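Local structure of 2-hydroxychromene-2-carboxylate isomerase (Pseudomonas putida, 2IMF) at residues V65-W70 against I76-P81; S14-Q19 against W179-L184. The protein catalyses the reversible, glutathione-dependent isomerisation of 2-hydroxychromene-2-carboxylate to trans-o-hydroxybenzylidenepyruvate in naphthalene breakdown, as a kappa-class glutathione transferase. All coordinates share one frame; numbering follows the deposited sequence.

Contact 1 (V65-W70 against I76-P81); sequences VDLQRW and IPLVFP
Leu67 overlaps two side chains of the returning chain at once: its CB meets CD1 of Leu78 at 4.0 Å, while its CD1 methyl reaches CZ of Phe80 at 3.8 Å. The leucine and the phenylalanine cross at about a right angle, and the methyl approaches the ring obliquely. Leu78 can lean on the helix because its CG stands anti to the backbone N (chi1 -171°), which carries CD1 to within 3.9 Å of the Leu67 carbonyl O.

Beside this apolar patch, Gln68 reaches both backbone polar groups of Leu78, the C=O directly and the N-H through a water. Its chain bends at chi2 (-56°), and NE2 donates to the carbonyl O of Leu78 at 2.9 Å with an N-H...O angle of 159°. The acceptor lies close to the amide plane, although the donor is tilted from the plane of the carbonyl. Gln68 OE1 accepts a hydrogen from a water at 2.8 Å, and that water accepts from Leu78 N. This ties an extended loop residue to the helix, directly through its C=O and by way of the water through its N-H.

Phe80 belongs to the pocket holding 4-(2-methoxyphenyl)-2-oxobut-3-enoic acid, and its ring also meets Trp114 edge-to-face. The contact folds the loop after helix 57-74 back along that helix, with Leu67 touching Pro12 and Phe13 of helix 12-28 and Leu78 packing on Trp114 of helix 99-115.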
loop_
_atom_site.group_PDB
_atom_site.type_symbol
_atom_site.label_atom_id
_atom_site.label_comp_id
_atom_site.label_asym_id
_atom_site.label_seq_id
_atom_site.Cartn_x
_atom_site.Cartn_y
_atom_site.Cartn_z
ATOM N N VAL A 65 11.691 5.985 -2.216
ATOM C CA VAL A 65 11.807 6.577 -0.918
ATOM C C VAL A 65 11.159 5.678 0.147
ATOM O O VAL A 65 11.670 5.389 1.247
ATOM C CB VAL A 65 11.248 8.020 -0.906
ATOM C CG1 VAL A 65 11.246 8.572 0.477
ATOM C CG2 VAL A 65 12.072 8.894 -1.868
ATOM N N ASP A 66 9.937 5.195 -0.118
ATOM C CA ASP A 66 9.227 4.286 0.784
ATOM C C ASP A 66 10.087 3.071 1.057
ATOM O O ASP A 66 10.239 2.619 2.213
ATOM C CB ASP A 66 7.910 3.875 0.092
ATOM C CG ASP A 66 6.973 3.161 1.037
ATOM O OD1 ASP A 66 6.904 3.440 2.259
ATOM O OD2 ASP A 66 6.369 2.152 0.597
ATOM N N LEU A 67 10.640 2.492 -0.018
ATOM C CA LEU A 67 11.515 1.317 0.144
ATOM C C LEU A 67 12.705 1.581 1.051
ATOM O O LEU A 67 13.008 0.764 1.892
ATOM C CB LEU A 67 11.948 0.800 -1.221
ATOM C CG LEU A 67 10.792 0.146 -2.014
ATOM C CD1 LEU A 67 11.198 -0.005 -3.485
ATOM C CD2 LEU A 67 10.371 -1.210 -1.426
ATOM N N GLN A 68 13.345 2.737 0.881
ATOM C CA GLN A 68 14.444 3.054 1.816
ATOM C C GLN A 68 13.990 3.263 3.256
ATOM O O GLN A 68 14.672 2.893 4.199
ATOM C CB GLN A 68 15.204 4.271 1.372
ATOM C CG GLN A 68 15.998 4.029 0.104
ATOM C CD GLN A 68 16.994 2.848 0.155
ATOM O OE1 GLN A 68 17.775 2.709 1.087
ATOM N NE2 GLN A 68 16.940 1.982 -0.833
ATOM N N ARG A 69 12.800 3.837 3.411
ATOM C CA ARG A 69 12.287 4.007 4.767
ATOM C C ARG A 69 12.105 2.667 5.417
ATOM O O ARG A 69 12.465 2.437 6.566
ATOM C CB ARG A 69 10.962 4.803 4.767
ATOM C CG ARG A 69 11.156 6.262 4.497
ATOM C CD ARG A 69 9.796 6.856 4.023
ATOM N NE ARG A 69 10.008 8.301 3.929
ATOM C CZ ARG A 69 9.225 9.102 3.211
ATOM N NH1 ARG A 69 8.121 8.630 2.639
ATOM N NH2 ARG A 69 9.438 10.411 3.149
ATOM N N TRP A 70 11.544 1.682 4.729
ATOM C CA TRP A 70 11.389 0.389 5.330
ATOM C C TRP A 70 12.709 -0.352 5.539
ATOM O O TRP A 70 12.842 -1.063 6.531
ATOM C CB TRP A 70 10.492 -0.498 4.424
ATOM C CG TRP A 70 9.019 -0.139 4.516
ATOM C CD1 TRP A 70 8.328 0.662 3.640
ATOM C CD2 TRP A 70 8.105 -0.520 5.514
ATOM N NE1 TRP A 70 7.018 0.757 4.031
ATOM C CE2 TRP A 70 6.850 0.055 5.206
ATOM C CE3 TRP A 70 8.225 -1.290 6.678
ATOM C CZ2 TRP A 70 5.708 -0.160 6.027
ATOM C CZ3 TRP A 70 7.105 -1.516 7.453
ATOM C CH2 TRP A 70 5.879 -0.929 7.138
ATOM N N ILE A 76 18.420 -3.103 7.073
ATOM C CA ILE A 76 19.007 -3.854 5.995
ATOM C C ILE A 76 19.247 -2.916 4.814
ATOM O O ILE A 76 18.572 -1.904 4.683
ATOM C CB ILE A 76 18.085 -5.043 5.568
ATOM C CG1 ILE A 76 16.729 -4.563 4.989
ATOM C CG2 ILE A 76 17.856 -5.970 6.716
ATOM C CD1 ILE A 76 15.785 -5.713 4.617
ATOM N N PRO A 77 20.191 -3.239 3.891
ATOM C CA PRO A 77 20.389 -2.453 2.679
ATOM C C PRO A 77 19.255 -2.765 1.717
ATOM O O PRO A 77 18.668 -3.851 1.751
ATOM C CB PRO A 77 21.713 -3.038 2.106
ATOM C CG PRO A 77 21.813 -4.358 2.642
ATOM C CD PRO A 77 21.203 -4.316 4.017
ATOM N N LEU A 78 19.061 -1.864 0.792
ATOM C CA LEU A 78 18.161 -2.186 -0.317
ATOM C C LEU A 78 18.743 -1.430 -1.462
ATOM O O LEU A 78 18.818 -0.159 -1.500
ATOM C CB LEU A 78 16.714 -1.725 -0.001
ATOM C CG LEU A 78 15.642 -2.206 -1.007
ATOM C CD1 LEU A 78 14.306 -2.273 -0.215
ATOM C CD2 LEU A 78 15.522 -1.357 -2.281
ATOM N N VAL A 79 19.152 -2.186 -2.487
ATOM C CA VAL A 79 19.840 -1.625 -3.649
ATOM C C VAL A 79 19.160 -2.133 -4.922
ATOM O O VAL A 79 19.027 -3.347 -5.073
ATOM C CB VAL A 79 21.305 -2.049 -3.653
ATOM C CG1 VAL A 79 22.029 -1.507 -4.909
ATOM C CG2 VAL A 79 21.948 -1.663 -2.309
ATOM N N PHE A 80 18.656 -1.268 -5.804
ATOM C CA PHE A 80 18.020 -1.661 -7.035
ATOM C C PHE A 80 19.006 -2.371 -7.943
ATOM O O PHE A 80 20.088 -1.858 -8.277
ATOM C CB PHE A 80 17.432 -0.467 -7.761
ATOM C CG PHE A 80 16.023 -0.142 -7.317
ATOM C CD1 PHE A 80 15.774 0.346 -6.039
ATOM C CD2 PHE A 80 14.976 -0.372 -8.175
ATOM C CE1 PHE A 80 14.471 0.592 -5.619
ATOM C CE2 PHE A 80 13.688 -0.120 -7.796
ATOM C CZ PHE A 80 13.429 0.351 -6.498
ATOM N N PRO A 81 18.586 -3.546 -8.438
ATOM C CA PRO A 81 19.374 -4.189 -9.499
ATOM C C PRO A 81 19.124 -3.502 -10.843
ATOM O O PRO A 81 18.185 -2.712 -10.965
ATOM C CB PRO A 81 18.799 -5.618 -9.512
ATOM C CG PRO A 81 17.328 -5.412 -9.230
ATOM C CD PRO A 81 17.357 -4.318 -8.114
HETATM O O HOH W 1 19.853 0.864 1.555
#

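Contact 2 (S14-Q19 against W179-L184). With GSH (glutathione), chain E.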
loop_
_atom_site.group_PDB
_atom_site.type_symbol
_atom_site.label_atom_id
_atom_site.label_comp_id
_atom_site.label_asym_id
_atom_site.label_seq_id
_atom_site.Cartn_x
_atom_site.Cartn_y
_atom_site.Cartn_z
ATOM N N SER A 14 8.642 -7.603 -1.751
ATOM C CA SER A 14 8.810 -8.998 -1.356
ATOM C C SER A 14 10.117 -9.275 -0.628
ATOM O O SER A 14 10.171 -10.123 0.285
ATOM C CB SER A 14 8.680 -9.933 -2.545
ATOM O OG SER A 14 7.360 -9.908 -3.076
ATOM N N TYR A 15 11.187 -8.524 -1.002
ATOM C CA TYR A 15 12.457 -8.626 -0.350
ATOM C C TYR A 15 12.234 -8.202 1.081
ATOM O O TYR A 15 12.677 -8.884 2.034
ATOM C CB TYR A 15 13.420 -7.661 -1.017
ATOM C CG TYR A 15 14.637 -7.335 -0.214
ATOM C CD1 TYR A 15 15.590 -8.316 0.086
ATOM C CD2 TYR A 15 14.880 -6.018 0.173
ATOM C CE1 TYR A 15 16.793 -7.948 0.789
ATOM C CE2 TYR A 15 16.063 -5.652 0.842
ATOM C CZ TYR A 15 16.977 -6.666 1.169
ATOM O OH TYR A 15 18.156 -6.395 1.855
ATOM N N LEU A 16 11.550 -7.067 1.297
ATOM C CA LEU A 16 11.283 -6.581 2.663
ATOM C C LEU A 16 10.438 -7.620 3.440
ATOM O O LEU A 16 10.726 -7.978 4.593
ATOM C CB LEU A 16 10.486 -5.307 2.608
ATOM C CG LEU A 16 11.293 -4.090 2.097
ATOM C CD1 LEU A 16 10.356 -2.919 1.866
ATOM C CD2 LEU A 16 12.424 -3.693 3.129
ATOM N N ALA A 17 9.347 -8.102 2.843
ATOM C CA ALA A 17 8.509 -9.116 3.505
ATOM C C ALA A 17 9.279 -10.363 3.839
ATOM O O ALA A 17 9.078 -10.937 4.939
ATOM C CB ALA A 17 7.263 -9.446 2.649
ATOM N N ASN A 18 10.124 -10.839 2.931
ATOM C CA ASN A 18 10.883 -12.024 3.259
ATOM C C ASN A 18 11.791 -11.791 4.428
ATOM O O ASN A 18 11.897 -12.715 5.228
ATOM C CB ASN A 18 11.696 -12.451 2.036
ATOM C CG ASN A 18 12.483 -13.676 2.304
ATOM O OD1 ASN A 18 11.905 -14.716 2.579
ATOM N ND2 ASN A 18 13.802 -13.531 2.356
ATOM N N GLN A 19 12.411 -10.627 4.524
ATOM C CA GLN A 19 13.307 -10.366 5.689
ATOM C C GLN A 19 12.494 -10.476 6.979
ATOM O O GLN A 19 12.955 -11.097 7.957
ATOM C CB GLN A 19 13.871 -8.920 5.558
ATOM C CG GLN A 19 14.608 -8.291 6.819
ATOM C CD GLN A 19 15.891 -9.009 7.149
ATOM O OE1 GLN A 19 16.484 -9.695 6.318
ATOM N NE2 GLN A 19 16.340 -8.832 8.376
ATOM N N TRP A 179 -1.883 -8.630 1.485
ATOM C CA TRP A 179 -0.955 -8.275 0.425
ATOM C C TRP A 179 -0.136 -7.094 0.873
ATOM O O TRP A 179 -0.702 -6.073 1.294
ATOM C CB TRP A 179 -1.710 -7.891 -0.814
ATOM C CG TRP A 179 -0.875 -7.241 -1.893
ATOM C CD1 TRP A 179 0.160 -7.763 -2.583
ATOM C CD2 TRP A 179 -1.120 -5.935 -2.440
ATOM N NE1 TRP A 179 0.605 -6.844 -3.531
ATOM C CE2 TRP A 179 -0.196 -5.737 -3.486
ATOM C CE3 TRP A 179 -2.100 -4.967 -2.221
ATOM C CZ2 TRP A 179 -0.184 -4.570 -4.273
ATOM C CZ3 TRP A 179 -2.079 -3.776 -2.994
ATOM C CH2 TRP A 179 -1.129 -3.604 -4.003
ATOM N N GLY A 180 1.184 -7.250 0.837
ATOM C CA GLY A 180 2.106 -6.185 1.157
ATOM C C GLY A 180 2.975 -6.448 2.377
ATOM O O GLY A 180 2.496 -7.002 3.387
ATOM N N ASN A 181 4.234 -5.989 2.310
ATOM C CA ASN A 181 5.064 -5.970 3.515
ATOM C C ASN A 181 4.406 -5.140 4.574
ATOM O O ASN A 181 4.527 -5.482 5.772
ATOM C CB ASN A 181 6.474 -5.434 3.146
ATOM C CG ASN A 181 7.219 -5.073 4.344
ATOM O OD1 ASN A 181 7.689 -6.005 5.030
ATOM N ND2 ASN A 181 7.369 -3.796 4.619
ATOM N N ASP A 182 3.681 -4.111 4.174
ATOM C CA ASP A 182 3.015 -3.203 5.115
ATOM C C ASP A 182 1.696 -3.758 5.637
ATOM O O ASP A 182 0.950 -3.008 6.273
ATOM C CB ASP A 182 2.784 -1.857 4.463
ATOM C CG ASP A 182 1.975 -1.943 3.188
ATOM O OD1 ASP A 182 1.510 -3.058 2.838
ATOM O OD2 ASP A 182 1.756 -0.896 2.538
ATOM N N ARG A 183 1.432 -5.043 5.440
ATOM C CA ARG A 183 0.307 -5.697 6.140
ATOM C C ARG A 183 0.808 -6.845 7.021
ATOM O O ARG A 183 -0.003 -7.580 7.591
ATOM C CB ARG A 183 -0.701 -6.185 5.108
ATOM C CG ARG A 183 -1.427 -5.034 4.436
ATOM C CD ARG A 183 -2.225 -4.125 5.358
ATOM N NE ARG A 183 -2.993 -3.094 4.610
ATOM C CZ ARG A 183 -2.414 -1.989 4.135
ATOM N NH1 ARG A 183 -1.159 -1.691 4.472
ATOM N NH2 ARG A 183 -3.180 -1.168 3.441
ATOM N N LEU A 184 2.119 -7.015 7.117
ATOM C CA LEU A 184 2.642 -8.077 7.971
ATOM C C LEU A 184 2.238 -7.810 9.398
ATOM O O LEU A 184 2.053 -8.773 10.137
ATOM C CB LEU A 184 4.167 -8.253 7.761
ATOM C CG LEU A 184 4.512 -9.029 6.488
ATOM C CD1 LEU A 184 6.013 -8.951 6.302
ATOM C CD2 LEU A 184 4.104 -10.460 6.592
HETATM N N1 GSH E . 2.055 -1.303 -0.127
HETATM C CA1 GSH E . 2.821 -2.441 -0.527
HETATM C C1 GSH E . 3.817 -2.944 0.455
HETATM O O11 GSH E . 4.313 -4.063 0.303
HETATM O O12 GSH E . 4.171 -2.013 1.212
HETATM C CB1 GSH E . 2.993 -2.562 -2.036
HETATM C CG1 GSH E . 3.262 -3.952 -2.609
HETATM C CD1 GSH E . 3.411 -3.885 -4.104
HETATM O OE1 GSH E . 3.289 -2.713 -4.719
HETATM N N2 GSH E . 3.686 -4.971 -4.787
HETATM C CA2 GSH E . 3.678 -5.044 -6.243
HETATM C C2 GSH E . 2.470 -5.661 -6.799
HETATM O O2 GSH E . 2.012 -6.798 -6.232
HETATM C CB2 GSH E . 4.921 -5.881 -6.684
HETATM S SG2 GSH E . 6.501 -4.991 -6.409
HETATM N N3 GSH E . 1.831 -5.108 -7.789
HETATM C CA3 GSH E . 0.517 -5.627 -8.170
HETATM C C3 GSH E . -0.508 -4.536 -7.962
HETATM O O31 GSH E . -1.697 -4.811 -8.204
HETATM O O32 GSH E . -0.135 -3.367 -7.610
#
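Van der Waals contact joins the two segments where Ala17 and Asn181 bring their CA atoms within 4.7 Å, a close backbone approach consistent with the small side chain of Ala17. The apolar part is Ala17 CB, 3.9 Å from CD1 of Leu184. Leu16 and Asn181 cross at about a right angle, with CB of the leucine 3.7 Å from CG of the amide.

Among the polar groups, Asn181 has CG anti to its backbone N (chi1 165°), which lays the amide against the helix. Its OD1 bonds not to Ala17 N, where the angle is poor, but to the hydroxyl of Tyr74.

In the bonds to glutathione, Asn181 N donates to O11 of the tripeptide at 2.8 Å, and the N1 amine of glutathione donates to OD2 of Asp182 at 2.7 Å. Arg183 of the second subunit salt-bridges that same OD2, joining the site to the dimer interface. Trp179 NE1 donates to glutathione O2 at 3.0 Å, the acceptor lying at the ring edge near its plane, while CB1 of glutathione sits over one indole face, offset toward the rim. A leucine at Trp179, lacking the N-H and the flat face, would probably leave O2 without this mate and glutathione less firmly placed.

Helix 12-28, which begins beside the inferred nucleophile Ser11, and the turn after strand 176-179 form part of the glutathione site of a thioredoxin-like, kappa-class transferase fold.

Burial separates the two: every touching residue of contact 2 is buried, its centre about 8 Å from that of the chain against about 15 Å for contact 1, which is only partly buried and includes a bridging water. Contact 1 is local, a helix and the loop that follows; contact 2 joins segments 160 residues apart and encloses contact 1. One ties the backbone with a glutamine; the other meets through carbon contacts and turns several polar groups of 179-184 to glutathione. They touch through Trp70 CB against Leu16 CD1 at 3.5 Å and a probable hydrogen bond between Tyr15 OH and Pro77 O. Contact 1 supplies a substrate-pocket residue, contact 2 the cofactor side; both reach the second subunit.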